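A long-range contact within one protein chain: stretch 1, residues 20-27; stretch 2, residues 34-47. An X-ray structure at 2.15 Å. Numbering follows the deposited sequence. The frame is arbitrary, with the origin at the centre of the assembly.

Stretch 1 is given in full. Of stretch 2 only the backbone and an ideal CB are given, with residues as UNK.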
# COMPACT_ATOMS: atom_id res chain seq x y z
N GLU A 20 -16.69 17.06 -7.89
CA GLU A 20 -17.06 16.16 -8.98
C GLU A 20 -16.95 14.71 -8.53
O GLU A 20 -17.83 13.90 -8.82
CB GLU A 20 -16.15 16.40 -10.20
CG GLU A 20 -16.42 17.75 -10.86
CD GLU A 20 -15.41 18.13 -11.93
OE1 GLU A 20 -15.65 19.15 -12.62
OE2 GLU A 20 -14.37 17.43 -12.07
N VAL A 21 -15.88 14.40 -7.80
CA VAL A 21 -15.69 13.03 -7.32
C VAL A 21 -16.76 12.66 -6.30
O VAL A 21 -17.35 11.58 -6.37
CB VAL A 21 -14.28 12.85 -6.73
CG1 VAL A 21 -14.14 11.48 -6.10
CG2 VAL A 21 -13.23 13.01 -7.85
N MET A 22 -17.03 13.57 -5.37
CA MET A 22 -18.04 13.31 -4.36
C MET A 22 -19.40 13.03 -5.00
O MET A 22 -20.18 12.19 -4.51
CB MET A 22 -18.19 14.51 -3.43
CG MET A 22 -17.08 14.66 -2.41
SD MET A 22 -17.57 15.89 -1.19
CE MET A 22 -17.15 17.34 -2.04
N ALA A 23 -19.71 13.76 -6.06
CA ALA A 23 -20.98 13.61 -6.75
C ALA A 23 -21.05 12.35 -7.58
O ALA A 23 -22.02 11.60 -7.51
CB ALA A 23 -21.25 14.82 -7.64
N ALA A 24 -20.01 12.11 -8.36
CA ALA A 24 -19.96 10.96 -9.26
C ALA A 24 -19.74 9.62 -8.58
O ALA A 24 -19.90 8.58 -9.22
CB ALA A 24 -18.89 11.19 -10.34
N LEU A 25 -19.34 9.62 -7.31
CA LEU A 25 -19.15 8.36 -6.60
C LEU A 25 -20.10 8.29 -5.42
O LEU A 25 -20.16 7.27 -4.72
CB LEU A 25 -17.72 8.22 -6.11
CG LEU A 25 -16.61 8.19 -7.16
CD1 LEU A 25 -15.31 7.83 -6.45
CD2 LEU A 25 -16.92 7.18 -8.25
N GLU A 26 -20.84 9.37 -5.19
CA GLU A 26 -21.79 9.43 -4.09
C GLU A 26 -21.14 9.18 -2.72
O GLU A 26 -21.57 8.30 -1.98
CB GLU A 26 -22.91 8.43 -4.34
CG GLU A 26 -23.49 8.51 -5.76
CD GLU A 26 -24.66 7.55 -6.00
OE1 GLU A 26 -25.73 7.74 -5.37
OE2 GLU A 26 -24.51 6.62 -6.81
N VAL A 27 -20.11 9.96 -2.39
CA VAL A 27 -19.43 9.81 -1.10
C VAL A 27 -19.06 11.15 -0.49
O VAL A 27 -19.01 12.17 -1.18
CB VAL A 27 -18.12 8.96 -1.24
CG1 VAL A 27 -18.44 7.55 -1.76
CG2 VAL A 27 -17.14 9.66 -2.20
N UNK A 34 -9.45 10.32 -1.06
CA UNK A 34 -8.74 9.07 -1.37
C UNK A 34 -8.93 8.69 -2.84
O UNK A 34 -7.96 8.44 -3.58
CB UNK A 34 -9.23 7.94 -0.47
N UNK A 35 -10.18 8.67 -3.29
CA UNK A 35 -10.44 8.34 -4.69
C UNK A 35 -9.72 9.31 -5.63
O UNK A 35 -9.08 8.88 -6.60
CB UNK A 35 -11.94 8.36 -4.97
N UNK A 36 -9.79 10.62 -5.33
CA UNK A 36 -9.12 11.59 -6.20
C UNK A 36 -7.63 11.27 -6.32
O UNK A 36 -7.07 11.29 -7.43
CB UNK A 36 -9.31 13.01 -5.67
N UNK A 37 -6.99 10.96 -5.20
CA UNK A 37 -5.57 10.63 -5.19
C UNK A 37 -5.22 9.33 -5.91
O UNK A 37 -4.15 9.23 -6.50
CB UNK A 37 -5.08 10.54 -3.74
N UNK A 38 -6.11 8.34 -5.85
CA UNK A 38 -5.88 7.04 -6.46
C UNK A 38 -6.34 7.06 -7.90
O UNK A 38 -6.32 6.03 -8.56
CB UNK A 38 -6.60 5.94 -5.68
N UNK A 39 -6.78 8.21 -8.37
CA UNK A 39 -7.24 8.33 -9.74
C UNK A 39 -8.65 7.84 -10.02
O UNK A 39 -9.01 7.68 -11.19
CB UNK A 39 -6.27 7.57 -10.65
N UNK A 40 -9.45 7.57 -8.99
CA UNK A 40 -10.82 7.13 -9.23
C UNK A 40 -11.71 8.36 -9.41
O UNK A 40 -11.93 9.11 -8.46
CB UNK A 40 -11.32 6.25 -8.08
N UNK A 41 -12.23 8.55 -10.62
CA UNK A 41 -13.06 9.71 -10.91
C UNK A 41 -14.53 9.41 -11.19
O UNK A 41 -15.41 10.11 -10.69
CB UNK A 41 -12.47 10.45 -12.11
N UNK A 42 -14.80 8.37 -11.98
CA UNK A 42 -16.18 7.99 -12.32
C UNK A 42 -16.49 6.63 -11.69
O UNK A 42 -15.58 5.93 -11.26
CB UNK A 42 -16.38 7.94 -13.84
N UNK A 43 -17.77 6.27 -11.64
CA UNK A 43 -18.16 4.98 -11.05
C UNK A 43 -17.47 3.78 -11.70
O UNK A 43 -17.16 2.80 -11.03
CB UNK A 43 -19.68 4.80 -11.16
N UNK A 44 -17.23 3.87 -13.01
CA UNK A 44 -16.59 2.77 -13.73
C UNK A 44 -15.09 2.61 -13.45
O UNK A 44 -14.46 1.69 -13.97
CB UNK A 44 -16.80 2.97 -15.23
N UNK A 45 -14.54 3.50 -12.64
CA UNK A 45 -13.12 3.45 -12.30
C UNK A 45 -12.98 2.55 -11.07
O UNK A 45 -11.90 2.04 -10.77
CB UNK A 45 -12.55 4.85 -12.04
N UNK A 46 -14.09 2.39 -10.37
CA UNK A 46 -14.14 1.56 -9.18
C UNK A 46 -14.33 0.12 -9.62
O UNK A 46 -13.85 -0.82 -8.98
CB UNK A 46 -15.26 2.00 -8.23
N UNK A 47 -15.04 -0.04 -10.73
CA UNK A 47 -15.28 -1.35 -11.28
C UNK A 47 -14.88 -1.41 -12.73
O UNK A 47 -15.73 -1.47 -13.62
CB UNK A 47 -16.75 -1.74 -11.12

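Position 34 lies on a helix that begins earlier in the chain, and its CB has nothing of stretch 1 within reach; the contact sets no rule, and the residue is A34.

At position 35 CA-to-CB points toward stretch 1, with the ideal CB 3.7 Å from L25 CD1 and 4.0 Å from V21 CG1. V27 lies further along, so the site asks for an apolar or aromatic side chain. It is Y35, chi1 m. L25 CD1 sits over one ring face, 3.9 Å from the ring centroid in a CH-pi contact, while V27 CG2 meets the ring edge, 4.1 Å from Y35 CE2. The hydroxyl OH is bonded elsewhere in the structure.

Position 36 points sideways, its ideal CB 4.5 Å from V21 CG2. Many side chains would fit, and an apolar one could cover the valine. W36, chi1 t, brings CD1 to 4.2 Å from V21 CG2, so the valine touches the indole at its edge.

Positions 37 and 38 are out of reach and open to many residues; they are H37 and R38. Position 39 has positive phi after the helix, where a CB would jam against the preceding carbonyl. Glycine is called for, and G39 closes a Schellman motif, with the N of position 40 bonded to Y35 O at 2.8 Å.

Position 40 points sideways, its ideal CB 4.6 Å from L25 CD1, and suits an apolar group. F40 turns its ring away; its backbone O lies 4.0 Å from V21 CG1.

Position 41 points away, yet V21 CG2 is 5.0 Å from its ideal CB. A long, flexible chain could fold back, and R41 does: its CD packs 3.9 Å from V21 CG2, and NH1 makes a weak hydrogen bond to W36 O at 3.4 Å.

Position 42 also points away, leaving choice wide. In R42 the backbone does the packing, with C 3.5 Å from L25 CD2.

Position 43 points sideways, close to A24 O and L25 CD2, with the carboxylate of E26 farther out. A long cationic chain answers both the apolar surface and the charge. K43 lays CG 3.3 Å from A24 O and carries NZ to E26 OE2, a 2.5 Å hydrogen bond within a salt bridge.

Position 44 points away and leaves the choice open; it is E44. Position 45 faces stretch 1 without touching it, so an acceptor for the nearby backbone would suit; D45 OD2 accepts from R41 N at 3.0 Å and from R42 N at 3.2 Å, bracing the turn.

Position 46 points toward L25 CD2, 5.4 Å from the ideal CB: room for a medium apolar chain. L46 fills it, CD1 4.0 Å from L25 CD2. Position 47 is out of reach and free in choice; it is D47.

Stretch 2 (34-47) AYWHRGFRRKEDLD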
# COMPACT_ATOMS: atom_id res chain seq x y z
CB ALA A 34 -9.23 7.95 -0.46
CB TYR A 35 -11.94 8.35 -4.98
CG TYR A 35 -12.69 7.28 -4.24
CD1 TYR A 35 -12.35 5.94 -4.39
CD2 TYR A 35 -13.71 7.61 -3.35
CE1 TYR A 35 -13.02 4.95 -3.67
CE2 TYR A 35 -14.37 6.64 -2.63
CZ TYR A 35 -14.03 5.32 -2.79
OH TYR A 35 -14.67 4.36 -2.05
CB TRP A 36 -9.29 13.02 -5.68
CG TRP A 36 -8.73 14.05 -6.63
CD1 TRP A 36 -9.35 14.59 -7.73
CD2 TRP A 36 -7.44 14.67 -6.56
NE1 TRP A 36 -8.52 15.50 -8.35
CE2 TRP A 36 -7.34 15.57 -7.66
CE3 TRP A 36 -6.35 14.56 -5.69
CZ2 TRP A 36 -6.20 16.36 -7.89
CZ3 TRP A 36 -5.21 15.34 -5.93
CH2 TRP A 36 -5.15 16.22 -7.02
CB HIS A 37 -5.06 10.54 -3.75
CG HIS A 37 -4.74 11.87 -3.14
ND1 HIS A 37 -3.86 12.76 -3.71
CD2 HIS A 37 -5.20 12.47 -2.01
CE1 HIS A 37 -3.79 13.85 -2.97
NE2 HIS A 37 -4.59 13.70 -1.93
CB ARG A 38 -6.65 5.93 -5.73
CG ARG A 38 -6.60 5.96 -4.21
CD ARG A 38 -5.42 5.20 -3.66
NE ARG A 38 -5.21 5.46 -2.24
CZ ARG A 38 -5.53 4.63 -1.25
NH1 ARG A 38 -6.11 3.46 -1.52
NH2 ARG A 38 -5.24 4.96 0.00
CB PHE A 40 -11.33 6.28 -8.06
CG PHE A 40 -10.59 4.97 -7.88
CD1 PHE A 40 -9.43 4.91 -7.13
CD2 PHE A 40 -11.05 3.81 -8.50
CE1 PHE A 40 -8.73 3.71 -6.98
CE2 PHE A 40 -10.36 2.61 -8.35
CZ PHE A 40 -9.20 2.56 -7.59
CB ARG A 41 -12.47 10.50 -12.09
CG ARG A 41 -11.02 10.90 -11.89
CD ARG A 41 -10.77 11.49 -10.50
NE ARG A 41 -9.35 11.73 -10.23
CZ ARG A 41 -8.65 12.74 -10.72
NH1 ARG A 41 -7.36 12.87 -10.41
NH2 ARG A 41 -9.24 13.64 -11.51
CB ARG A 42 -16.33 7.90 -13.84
CG ARG A 42 -15.76 9.09 -14.58
CD ARG A 42 -15.99 8.98 -16.07
NE ARG A 42 -15.39 7.78 -16.64
CZ ARG A 42 -14.08 7.54 -16.68
NH1 ARG A 42 -13.21 8.42 -16.18
NH2 ARG A 42 -13.63 6.42 -17.23
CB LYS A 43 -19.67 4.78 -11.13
CG LYS A 43 -20.48 5.49 -10.06
CD LYS A 43 -21.92 4.99 -10.04
CE LYS A 43 -22.81 5.80 -9.11
NZ LYS A 43 -22.32 5.76 -7.71
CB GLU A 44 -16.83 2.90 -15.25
CG GLU A 44 -16.81 4.34 -15.79
CD GLU A 44 -18.21 4.96 -15.88
OE1 GLU A 44 -19.00 4.54 -16.75
OE2 GLU A 44 -18.51 5.88 -15.08
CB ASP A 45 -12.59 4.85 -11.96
CG ASP A 45 -12.91 5.87 -13.04
OD1 ASP A 45 -13.87 5.64 -13.81
OD2 ASP A 45 -12.22 6.92 -13.11
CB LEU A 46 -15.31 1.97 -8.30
CG LEU A 46 -15.08 3.28 -7.54
CD1 LEU A 46 -16.30 3.57 -6.68
CD2 LEU A 46 -13.82 3.14 -6.68
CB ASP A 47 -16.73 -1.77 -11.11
CG ASP A 47 -16.90 -2.72 -9.95
OD1 ASP A 47 -16.76 -2.26 -8.80
OD2 ASP A 47 -17.16 -3.94 -10.19
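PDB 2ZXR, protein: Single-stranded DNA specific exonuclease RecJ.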